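Local coordinates for protein lipase 2 (Yarrowia lipolytica, PDB 4JEI) that probably hydrolyses triacylglycerols as a secreted yeast lipase of the alpha/beta hydrolase fold, at residues R224-G229 with E247-W252. The protein carries 2 engineered substitutions. Residues are numbered along the deposited sequence; the frame is centred on the assembly and turned at random.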
ATOM      1  N   ARG A 224      -0.974  -7.149   0.903  1.00 47.68           N
ATOM      2  CA  ARG A 224       0.367  -6.593   0.903  1.00 47.34           C
ATOM      3  C   ARG A 224       1.154  -7.270  -0.214  1.00 51.27           C
ATOM      4  O   ARG A 224       1.545  -8.429  -0.076  1.00 50.58           O
ATOM      5  CB  ARG A 224       1.022  -6.847   2.262  1.00 47.46           C
ATOM      6  CG  ARG A 224       0.851  -5.718   3.272  1.00 55.32           C
ATOM      7  CD  ARG A 224       1.583  -5.973   4.592  1.00 54.88           C
ATOM      8  NE  ARG A 224       2.888  -6.621   4.402  1.00 52.61           N
ATOM      9  CZ  ARG A 224       3.121  -7.913   4.632  1.00 65.85           C
ATOM     10  NH1 ARG A 224       2.158  -8.704   5.067  1.00 54.09           N
ATOM     11  NH2 ARG A 224       4.330  -8.416   4.410  1.00 54.85           N
ATOM     12  N   ILE A 225       1.322  -6.585  -1.349  1.00 48.03           N
ATOM     13  CA  ILE A 225       2.027  -7.170  -2.491  1.00 47.74           C
ATOM     14  C   ILE A 225       3.531  -6.941  -2.382  1.00 51.86           C
ATOM     15  O   ILE A 225       3.977  -5.802  -2.229  1.00 52.01           O
ATOM     16  CB  ILE A 225       1.422  -6.789  -3.875  1.00 50.68           C
ATOM     17  CG1 ILE A 225      -0.099  -7.061  -3.911  1.00 50.75           C
ATOM     18  CG2 ILE A 225       2.131  -7.538  -5.020  1.00 51.46           C
ATOM     19  CD1 ILE A 225      -0.836  -6.405  -5.033  1.00 56.37           C
ATOM     20  N   THR A 226       4.297  -8.043  -2.405  1.00 48.19           N
ATOM     21  CA  THR A 226       5.757  -8.044  -2.319  1.00 47.81           C
ATOM     22  C   THR A 226       6.341  -8.740  -3.549  1.00 52.08           C
ATOM     23  O   THR A 226       5.649  -9.526  -4.196  1.00 51.64           O
ATOM     24  CB  THR A 226       6.227  -8.679  -1.016  1.00 52.78           C
ATOM     25  OG1 THR A 226       5.839 -10.046  -1.016  1.00 52.81           O
ATOM     26  CG2 THR A 226       5.686  -7.972   0.216  1.00 50.38           C
ATOM     27  N   HIS A 227       7.607  -8.457  -3.868  1.00 49.14           N
ATOM     28  CA  HIS A 227       8.280  -9.003  -5.041  1.00 49.05           C
ATOM     29  C   HIS A 227       9.672  -9.536  -4.695  1.00 53.99           C
ATOM     30  O   HIS A 227      10.324  -9.006  -3.795  1.00 53.72           O
ATOM     31  CB  HIS A 227       8.329  -7.911  -6.135  1.00 49.49           C
ATOM     32  CG  HIS A 227       9.231  -8.188  -7.294  1.00 52.60           C
ATOM     33  ND1 HIS A 227      10.274  -7.343  -7.607  1.00 54.34           N
ATOM     34  CD2 HIS A 227       9.210  -9.203  -8.186  1.00 54.01           C
ATOM     35  CE1 HIS A 227      10.860  -7.868  -8.669  1.00 53.59           C
ATOM     36  NE2 HIS A 227      10.257  -8.991  -9.051  1.00 53.77           N
ATOM     37  N   ARG A 228      10.106 -10.606  -5.404  1.00 51.12           N
ATOM     38  CA  ARG A 228      11.427 -11.230  -5.295  1.00 51.30           C
ATOM     39  C   ARG A 228      12.507 -10.169  -5.468  1.00 55.63           C
ATOM     40  O   ARG A 228      12.492  -9.425  -6.454  1.00 55.19           O
ATOM     41  CB  ARG A 228      11.612 -12.259  -6.420  1.00 52.67           C
ATOM     42  CG  ARG A 228      11.460 -13.708  -6.002  1.00 65.22           C
ATOM     43  CD  ARG A 228      12.646 -14.593  -6.368  1.00 74.79           C
ATOM     44  NE  ARG A 228      13.426 -14.100  -7.506  1.00 81.92           N
ATOM     45  CZ  ARG A 228      14.462 -14.740  -8.037  1.00 94.95           C
ATOM     46  NH1 ARG A 228      14.841 -15.919  -7.555  1.00 83.52           N
ATOM     47  NH2 ARG A 228      15.128 -14.208  -9.053  1.00 80.31           N
ATOM     48  N   GLY A 229      13.412 -10.090  -4.502  1.00 52.83           N
ATOM     49  CA  GLY A 229      14.523  -9.153  -4.551  1.00 53.01           C
ATOM     50  C   GLY A 229      14.266  -7.758  -4.031  1.00 57.46           C
ATOM     51  O   GLY A 229      15.219  -6.991  -3.867  1.00 57.40           O
ATOM     52  N   GLU A 247       0.652 -11.327   3.137  1.00 54.82           N
ATOM     53  CA  GLU A 247       1.492 -11.106   1.977  1.00 53.79           C
ATOM     54  C   GLU A 247       0.962 -11.789   0.705  1.00 55.85           C
ATOM     55  O   GLU A 247       0.351 -12.860   0.768  1.00 55.39           O
ATOM     56  CB  GLU A 247       2.893 -11.617   2.317  1.00 55.06           C
ATOM     57  CG  GLU A 247       3.962 -11.295   1.301  1.00 63.16           C
ATOM     58  CD  GLU A 247       5.324 -11.876   1.613  1.00 80.18           C
ATOM     59  OE1 GLU A 247       5.485 -12.527   2.672  1.00 73.00           O
ATOM     60  OE2 GLU A 247       6.228 -11.704   0.770  1.00 73.07           O
ATOM     61  N   VAL A 248       1.205 -11.138  -0.445  1.00 50.71           N
ATOM     62  CA  VAL A 248       0.933 -11.598  -1.809  1.00 49.94           C
ATOM     63  C   VAL A 248       2.303 -11.433  -2.477  1.00 52.95           C
ATOM     64  O   VAL A 248       2.791 -10.311  -2.619  1.00 52.56           O
ATOM     65  CB  VAL A 248      -0.203 -10.814  -2.528  1.00 53.42           C
ATOM     66  CG1 VAL A 248      -0.378 -11.293  -3.967  1.00 52.99           C
ATOM     67  CG2 VAL A 248      -1.521 -10.925  -1.763  1.00 53.09           C
ATOM     68  N   PHE A 249       2.955 -12.549  -2.802  1.00 48.92           N
ATOM     69  CA  PHE A 249       4.318 -12.547  -3.324  1.00 48.50           C
ATOM     70  C   PHE A 249       4.481 -12.863  -4.808  1.00 52.90           C
ATOM     71  O   PHE A 249       4.049 -13.916  -5.283  1.00 52.48           O
ATOM     72  CB  PHE A 249       5.183 -13.467  -2.445  1.00 49.98           C
ATOM     73  CG  PHE A 249       6.659 -13.584  -2.740  1.00 51.06           C
ATOM     74  CD1 PHE A 249       7.203 -14.790  -3.164  1.00 53.80           C
ATOM     75  CD2 PHE A 249       7.517 -12.517  -2.508  1.00 52.80           C
ATOM     76  CE1 PHE A 249       8.577 -14.915  -3.387  1.00 54.50           C
ATOM     77  CE2 PHE A 249       8.887 -12.638  -2.748  1.00 55.48           C
ATOM     78  CZ  PHE A 249       9.408 -13.838  -3.174  1.00 53.57           C
ATOM     79  N   ILE A 250       5.150 -11.949  -5.526  1.00 49.84           N
ATOM     80  CA  ILE A 250       5.499 -12.114  -6.937  1.00 49.71           C
ATOM     81  C   ILE A 250       6.870 -12.819  -6.940  1.00 54.75           C
ATOM     82  O   ILE A 250       7.908 -12.167  -6.765  1.00 54.07           O
ATOM     83  CB  ILE A 250       5.517 -10.759  -7.713  1.00 52.40           C
ATOM     84  CG1 ILE A 250       4.153 -10.040  -7.669  1.00 52.50           C
ATOM     85  CG2 ILE A 250       5.995 -10.949  -9.159  1.00 52.91           C
ATOM     86  CD1 ILE A 250       4.229  -8.543  -7.948  1.00 58.83           C
ATOM     87  N   ASP A 251       6.860 -14.157  -7.080  1.00 52.29           N
ATOM     88  CA  ASP A 251       8.069 -14.988  -7.124  1.00 52.56           C
ATOM     89  C   ASP A 251       8.587 -15.038  -8.574  1.00 56.75           C
ATOM     90  O   ASP A 251       8.648 -16.104  -9.192  1.00 56.59           O
ATOM     91  CB  ASP A 251       7.761 -16.398  -6.580  1.00 54.76           C
ATOM     92  CG  ASP A 251       8.968 -17.291  -6.324  1.00 67.80           C
ATOM     93  OD1 ASP A 251       8.764 -18.461  -5.941  1.00 69.75           O
ATOM     94  OD2 ASP A 251      10.113 -16.820  -6.513  1.00 72.19           O
ATOM     95  N   TRP A 252       8.943 -13.864  -9.118  1.00 53.14           N
ATOM     96  CA  TRP A 252       9.389 -13.711 -10.497  1.00 53.05           C
ATOM     97  C   TRP A 252      10.336 -12.520 -10.604  1.00 56.67           C
ATOM     98  O   TRP A 252      10.088 -11.512  -9.940  1.00 56.14           O
ATOM     99  CB  TRP A 252       8.161 -13.496 -11.396  1.00 52.04           C
ATOM    100  CG  TRP A 252       8.416 -13.628 -12.864  1.00 53.10           C
ATOM    101  CD1 TRP A 252       8.345 -12.638 -13.798  1.00 56.06           C
ATOM    102  CD2 TRP A 252       8.753 -14.825 -13.578  1.00 52.99           C
ATOM    103  NE1 TRP A 252       8.591 -13.146 -15.050  1.00 55.69           N
ATOM    104  CE2 TRP A 252       8.850 -14.487 -14.943  1.00 57.05           C
ATOM    105  CE3 TRP A 252       8.964 -16.161 -13.192  1.00 54.35           C
ATOM    106  CZ2 TRP A 252       9.156 -15.432 -15.928  1.00 56.26           C
ATOM    107  CZ3 TRP A 252       9.262 -17.097 -14.170  1.00 55.90           C
ATOM    108  CH2 TRP A 252       9.363 -16.728 -15.518  1.00 56.52           C
TER
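Thr226 holds OG1 between its own backbone N and carbonyl carbon (chi1 64°), and Glu247, with CG trans to its N (chi1 -172°) and the chain extended beyond, reaches across to it. The hydroxyl donates to Glu247 OE2, the two side chains crossing at about a right angle; that same oxygen also accepts from the backbone N of Ser274, so two donors grip it in a buried setting. On this face of the sheet Phe249 turns its ring edge to the hydroxyl, CD2 lying 3.3 Å from Thr226 OG1 in the ring plane, while its far end meets the aliphatic part of Arg228, Phe249 CZ to Arg228 CG 3.5 Å. An alanine in place of Phe249 would probably take away the ring on which the Arg228 methylenes rest and open a gap beside the Thr226 hydroxyl. Beneath these side chains runs a parallel ladder joining neighbouring strands of the central alpha/beta hydrolase sheet: Val248 N bonds to Arg224 O, Thr226 N to Val248 O at 2.7 Å, and Ile250 N to Thr226 O at 2.8 Å. Just past the end of strand 222-227, Arg228 N continues it to Ile250 O. On the opposite face Ile225 CG2 touches Ile250 CD1 at 3.7 Å, and Phe18 of helix 12-27 packs on Ile225 and Val248. Farther along that face His227 gives a weak, bent bond from NE2 at its ring edge to Trp252 O (2.7 Å), while ND1 is hydrogen-bonded to Asn288 O, next to His289 of the probable Ser-His-Asp triad.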